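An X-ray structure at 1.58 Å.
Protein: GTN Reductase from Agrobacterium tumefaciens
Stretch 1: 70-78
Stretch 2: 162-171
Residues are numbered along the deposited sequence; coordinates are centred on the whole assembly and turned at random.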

ATOM      1  N   GLY A  70      -0.736   1.803 -13.559  1.00 15.79           N
ATOM      2  CA  GLY A  70       0.347   0.872 -13.344  1.00 14.68           C
ATOM      3  C   GLY A  70       1.732   1.468 -13.553  1.00 16.20           C
ATOM      4  O   GLY A  70       1.902   2.665 -13.774  1.00 14.52           O
ATOM      5  N   LEU A  71       2.742   0.586 -13.477  1.00 15.86           N
ATOM      6  CA  LEU A  71       4.130   0.943 -13.740  1.00 14.54           C
ATOM      7  C   LEU A  71       4.724   0.130 -14.885  1.00 18.90           C
ATOM      8  O   LEU A  71       5.945   0.040 -15.001  1.00 23.10           O
ATOM      9  CB  LEU A  71       4.962   0.766 -12.471  1.00 18.62           C
ATOM     10  CG  LEU A  71       4.753   1.895 -11.469  1.00 17.28           C
ATOM     11  CD1 LEU A  71       5.347   1.492 -10.122  1.00 26.99           C
ATOM     12  CD2 LEU A  71       5.358   3.190 -11.970  1.00 20.65           C
ATOM     13  N   TYR A  72       3.889  -0.443 -15.754  1.00 15.77           N
ATOM     14  CA  TYR A  72       4.372  -1.401 -16.753  1.00 18.13           C
ATOM     15  C   TYR A  72       4.166  -0.941 -18.194  1.00 19.65           C
ATOM     16  O   TYR A  72       4.451  -1.706 -19.135  1.00 22.09           O
ATOM     17  CB  TYR A  72       3.707  -2.764 -16.512  1.00 17.54           C
ATOM     18  CG  TYR A  72       2.193  -2.749 -16.473  1.00 15.87           C
ATOM     19  CD1 TYR A  72       1.441  -2.862 -17.643  1.00 15.72           C
ATOM     20  CD2 TYR A  72       1.514  -2.595 -15.272  1.00 14.31           C
ATOM     21  CE1 TYR A  72       0.052  -2.860 -17.607  1.00 17.76           C
ATOM     22  CE2 TYR A  72       0.137  -2.572 -15.222  1.00 18.12           C
ATOM     23  CZ  TYR A  72      -0.594  -2.699 -16.378  1.00 18.23           C
ATOM     24  OH  TYR A  72      -1.974  -2.677 -16.327  1.00 18.38           O
ATOM     25  N   LYS A  73       3.712   0.283 -18.410  1.00 17.09           N
ATOM     26  CA  LYS A  73       3.661   0.900 -19.730  1.00 18.33           C
ATOM     27  C   LYS A  73       4.538   2.139 -19.738  1.00 20.80           C
ATOM     28  O   LYS A  73       4.605   2.851 -18.730  1.00 16.76           O
ATOM     29  CB  LYS A  73       2.220   1.298 -20.110  1.00 16.51           C
ATOM     30  CG  LYS A  73       1.233   0.154 -20.207  1.00 21.54           C
ATOM     31  CD  LYS A  73      -0.155   0.670 -20.581  1.00 21.64           C
ATOM     32  CE  LYS A  73      -1.155  -0.467 -20.727  1.00 31.69           C
ATOM     33  NZ  LYS A  73      -2.449   0.023 -21.266  1.00 27.73           N
ATOM     34  N   ARG A  74       5.204   2.401 -20.874  1.00 20.18           N
ATOM     35  CA  ARG A  74       6.003   3.616 -20.989  1.00 20.54           C
ATOM     36  C   ARG A  74       5.147   4.842 -20.756  1.00 17.92           C
ATOM     37  O   ARG A  74       5.583   5.802 -20.111  1.00 16.97           O
ATOM     38  CB  ARG A  74       6.659   3.724 -22.372  1.00 19.76           C
ATOM     39  CG  ARG A  74       7.594   2.596 -22.715  1.00 20.80           C
ATOM     40  CD  ARG A  74       8.772   2.530 -21.752  1.00 20.00           C
ATOM     41  NE  ARG A  74       9.532   3.771 -21.683  1.00 30.18           N
ATOM     42  CZ  ARG A  74      10.374   4.062 -20.695  1.00 33.49           C
ATOM     43  NH1 ARG A  74      10.552   3.212 -19.692  1.00 29.35           N
ATOM     44  NH2 ARG A  74      11.033   5.204 -20.703  1.00 34.05           N
ATOM     45  N   GLU A  75       3.938   4.837 -21.313  1.00 17.70           N
ATOM     46  CA  GLU A  75       3.028   5.957 -21.146  1.00 17.15           C
ATOM     47  C   GLU A  75       2.676   6.167 -19.684  1.00 15.43           C
ATOM     48  O   GLU A  75       2.445   7.307 -19.264  1.00 17.23           O
ATOM     49  CB  GLU A  75       1.762   5.713 -21.958  1.00 20.05           C
ATOM     50  CG  GLU A  75       1.982   5.778 -23.469  1.00 22.73           C
ATOM     51  CD  GLU A  75       2.492   4.472 -24.088  1.00 23.85           C
ATOM     52  OE1 GLU A  75       2.728   3.482 -23.341  1.00 20.46           O
ATOM     53  OE2 GLU A  75       2.631   4.439 -25.340  1.00 25.68           O
ATOM     54  N   ALA A  76       2.626   5.083 -18.904  1.00 16.14           N
ATOM     55  CA  ALA A  76       2.308   5.195 -17.481  1.00 16.50           C
ATOM     56  C   ALA A  76       3.463   5.842 -16.732  1.00 18.74           C
ATOM     57  O   ALA A  76       3.257   6.698 -15.867  1.00 16.58           O
ATOM     58  CB  ALA A  76       2.002   3.818 -16.880  1.00 16.90           C
ATOM     59  N   ILE A  77       4.691   5.441 -17.050  1.00 16.17           N
ATOM     60  CA  ILE A  77       5.855   6.082 -16.458  1.00 16.00           C
ATOM     61  C   ILE A  77       5.846   7.581 -16.752  1.00 21.11           C
ATOM     62  O   ILE A  77       6.123   8.401 -15.874  1.00 18.99           O
ATOM     63  CB  ILE A  77       7.136   5.390 -16.961  1.00 17.53           C
ATOM     64  CG1 ILE A  77       7.205   3.987 -16.352  1.00 21.74           C
ATOM     65  CG2 ILE A  77       8.361   6.215 -16.602  1.00 20.12           C
ATOM     66  CD1 ILE A  77       8.318   3.100 -16.893  1.00 30.67           C
ATOM     67  N   GLU A  78       5.531   7.961 -17.990  1.00 17.65           N
ATOM     68  CA  GLU A  78       5.461   9.373 -18.345  1.00 19.58           C
ATOM     69  C   GLU A  78       4.369  10.079 -17.557  1.00 17.11           C
ATOM     70  O   GLU A  78       4.566  11.194 -17.072  1.00 20.19           O
ATOM     71  CB  GLU A  78       5.211   9.523 -19.854  1.00 19.08           C
ATOM     72  CG  GLU A  78       5.071  10.966 -20.307  1.00 31.31           C
ATOM     73  CD  GLU A  78       6.340  11.781 -20.092  1.00 62.15           C
ATOM     74  OE1 GLU A  78       7.429  11.178 -19.971  1.00 47.87           O
ATOM     75  OE2 GLU A  78       6.247  13.027 -20.041  1.00 76.95           O
ATOM     76  N   SER A 162      11.676  -4.672 -11.921  1.00 15.70           N
ATOM     77  CA  SER A 162      11.456  -3.696 -12.978  1.00 16.49           C
ATOM     78  C   SER A 162      10.464  -2.624 -12.542  1.00 15.80           C
ATOM     79  O   SER A 162      10.584  -1.466 -12.962  1.00 18.88           O
ATOM     80  CB  SER A 162      11.012  -4.400 -14.270  1.00 25.71           C
ATOM     81  OG  SER A 162       9.717  -4.925 -14.159  1.00 43.13           O
ATOM     82  N   GLY A 163       9.476  -2.980 -11.718  1.00 15.76           N
ATOM     83  CA  GLY A 163       8.552  -1.989 -11.190  1.00 16.10           C
ATOM     84  C   GLY A 163       9.218  -0.970 -10.284  1.00 17.73           C
ATOM     85  O   GLY A 163       8.917   0.222 -10.347  1.00 16.60           O
ATOM     86  N   ALA A 164      10.134  -1.426  -9.433  1.00 14.71           N
ATOM     87  CA  ALA A 164      10.897  -0.505  -8.591  1.00 15.52           C
ATOM     88  C   ALA A 164      11.760   0.428  -9.441  1.00 15.14           C
ATOM     89  O   ALA A 164      11.819   1.643  -9.194  1.00 16.45           O
ATOM     90  CB  ALA A 164      11.745  -1.297  -7.602  1.00 15.68           C
ATOM     91  N   ARG A 165      12.434  -0.125 -10.459  1.00 14.05           N
ATOM     92  CA  ARG A 165      13.221   0.677 -11.381  1.00 16.18           C
ATOM     93  C   ARG A 165      12.351   1.678 -12.134  1.00 15.81           C
ATOM     94  O   ARG A 165      12.736   2.851 -12.298  1.00 16.84           O
ATOM     95  CB  ARG A 165      13.944  -0.260 -12.348  1.00 18.63           C
ATOM     96  CG  ARG A 165      14.829   0.377 -13.364  1.00 30.85           C
ATOM     97  CD  ARG A 165      15.210  -0.683 -14.398  1.00 74.03           C
ATOM     98  NE  ARG A 165      15.477  -1.984 -13.773  1.00 71.82           N
ATOM     99  CZ  ARG A 165      15.038  -3.159 -14.226  1.00 52.91           C
ATOM    100  NH1 ARG A 165      14.287  -3.235 -15.319  1.00 71.82           N
ATOM    101  NH2 ARG A 165      15.339  -4.272 -13.571  1.00 40.39           N
ATOM    102  N   ALA A 166      11.158   1.244 -12.555  1.00 16.96           N
ATOM    103  CA  ALA A 166      10.228   2.138 -13.231  1.00 17.83           C
ATOM    104  C   ALA A 166       9.815   3.282 -12.330  1.00 17.51           C
ATOM    105  O   ALA A 166       9.683   4.422 -12.790  1.00 16.53           O
ATOM    106  CB  ALA A 166       8.991   1.381 -13.684  1.00 17.23           C
ATOM    107  N   ALA A 167       9.597   2.991 -11.043  1.00 17.42           N
ATOM    108  CA  ALA A 167       9.233   4.035 -10.100  1.00 15.58           C
ATOM    109  C   ALA A 167      10.324   5.091 -10.002  1.00 17.01           C
ATOM    110  O   ALA A 167      10.034   6.297  -9.995  1.00 16.79           O
ATOM    111  CB  ALA A 167       8.959   3.417  -8.725  1.00 13.57           C
ATOM    112  N   LEU A 168      11.588   4.669  -9.916  1.00 15.61           N
ATOM    113  CA  LEU A 168      12.671   5.650  -9.905  1.00 19.38           C
ATOM    114  C   LEU A 168      12.726   6.437 -11.210  1.00 18.06           C
ATOM    115  O   LEU A 168      12.964   7.650 -11.204  1.00 19.68           O
ATOM    116  CB  LEU A 168      14.008   4.967  -9.649  1.00 23.71           C
ATOM    117  CG  LEU A 168      14.364   4.609  -8.206  1.00 33.08           C
ATOM    118  CD1 LEU A 168      15.791   4.084  -8.171  1.00 49.63           C
ATOM    119  CD2 LEU A 168      14.225   5.796  -7.272  1.00 44.71           C
ATOM    120  N   GLU A 169      12.513   5.767 -12.346  1.00 15.84           N
ATOM    121  CA  GLU A 169      12.520   6.469 -13.624  1.00 17.66           C
ATOM    122  C   GLU A 169      11.412   7.515 -13.686  1.00 18.22           C
ATOM    123  O   GLU A 169      11.577   8.571 -14.324  1.00 21.58           O
ATOM    124  CB  GLU A 169      12.356   5.476 -14.782  1.00 22.14           C
ATOM    125  CG  GLU A 169      12.518   6.162 -16.132  1.00 25.94           C
ATOM    126  CD  GLU A 169      12.324   5.252 -17.326  1.00 33.03           C
ATOM    127  OE1 GLU A 169      11.885   4.088 -17.171  1.00 33.46           O
ATOM    128  OE2 GLU A 169      12.597   5.734 -18.441  1.00 35.77           O
ATOM    129  N   ALA A 170      10.288   7.234 -13.048  1.00 17.90           N
ATOM    130  CA  ALA A 170       9.168   8.160 -12.993  1.00 18.01           C
ATOM    131  C   ALA A 170       9.351   9.254 -11.951  1.00 19.59           C
ATOM    132  O   ALA A 170       8.442  10.075 -11.793  1.00 20.64           O
ATOM    133  CB  ALA A 170       7.875   7.422 -12.699  1.00 17.63           C
ATOM    134  N   GLY A 171      10.480   9.288 -11.249  1.00 18.42           N
ATOM    135  CA  GLY A 171      10.776  10.376 -10.343  1.00 18.34           C
ATOM    136  C   GLY A 171      10.304  10.190  -8.919  1.00 17.37           C
ATOM    137  O   GLY A 171      10.347  11.148  -8.147  1.00 17.90           O
TER

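Stretch 1 runs as a loop from Gly70 to Lys73 and then enters a helix at Arg74; stretch 2 is helical from Ser162 to Glu169 and ends in a turn at Ala170 and Gly171. Lys73 holds the N-cap position, and its carbonyl O accepts from Ile77 N at 3.1 Å and, weakly, from Ala76 N at 3.0 Å. In stretch 2 the regular ladder of backbone bonds, such as Ala166 N to Ser162 O at 2.8 Å, continues to Ala170 N, which donates to Ala166 O at 2.9 Å. Gly171 then closes a Schellman motif: its phi is positive (90°), and its N reaches back to Leu168 O at 3.0 Å. At these angles a CB would be jammed against the carbonyl O of Ala170, so glycine suits the turn.

The two helix axes approach to 9.9 Å, with their N-to-C directions 42° apart. The backbones come nearer at two points, Leu71 CA to Gly163 CA at 5.9 Å and Ile77 CA to Ala170 CA at 5.2 Å. At these points stretch 2 presents glycine and alanine, and no backbone hydrogen bond crosses between the stretches. Together they bury 346 Å².

Two branched aliphatic side chains of stretch 1, Leu71 and Ile77, fill the buried part of the contact, and both point toward stretch 2. Leu71 (chi1 m, chi2 t) places CD1 3.8 Å from Gly163 O and 4.3 Å from Ala167 CB. Gly163 has no side chain and meets the leucine with its carbonyl O. Ala167 points away, yet its methyl remains within reach of that same CD1.

Ala166 points toward stretch 1 and is shared by both large residues: its CB lies 3.6 Å from Leu71 O, 4.3 Å from Leu71 CB and 3.7 Å from Ile77 CD1. A single methyl fits this narrow place, touching loop and helix at once. Ile77 (chi1 m, chi2 t) turns its other branch to the next turn, with CG2 4.1 Å from Ala170 CB, while Ile77 O sits 3.8 Å from that same Ala170 CB. Here too a small alanine lies where the backbones are close.

At the exposed margin the contact turns ionic. The CA-to-CB bond of Arg74 points away from stretch 2, but three successive m rotamers fold the chain round and bring the guanidinium back. Glu169, pointing toward stretch 1, is extended (chi1 and chi2 t) and presents its carboxylate. The two groups form a salt bridge with paired hydrogen bonds: Arg74 NH1 donates to Glu169 OE1 at 3.0 Å and 161°, and Arg74 NH2 to Glu169 OE2 at 2.8 Å and 171°. Glu169 OE2 lies near the guanidinium plane, at its edge, as suits nearly straight hydrogen bonds. Glu169 OE1 also lies 3.7 Å from Ile77 CD1, so the salt bridge borders directly on the apolar packing.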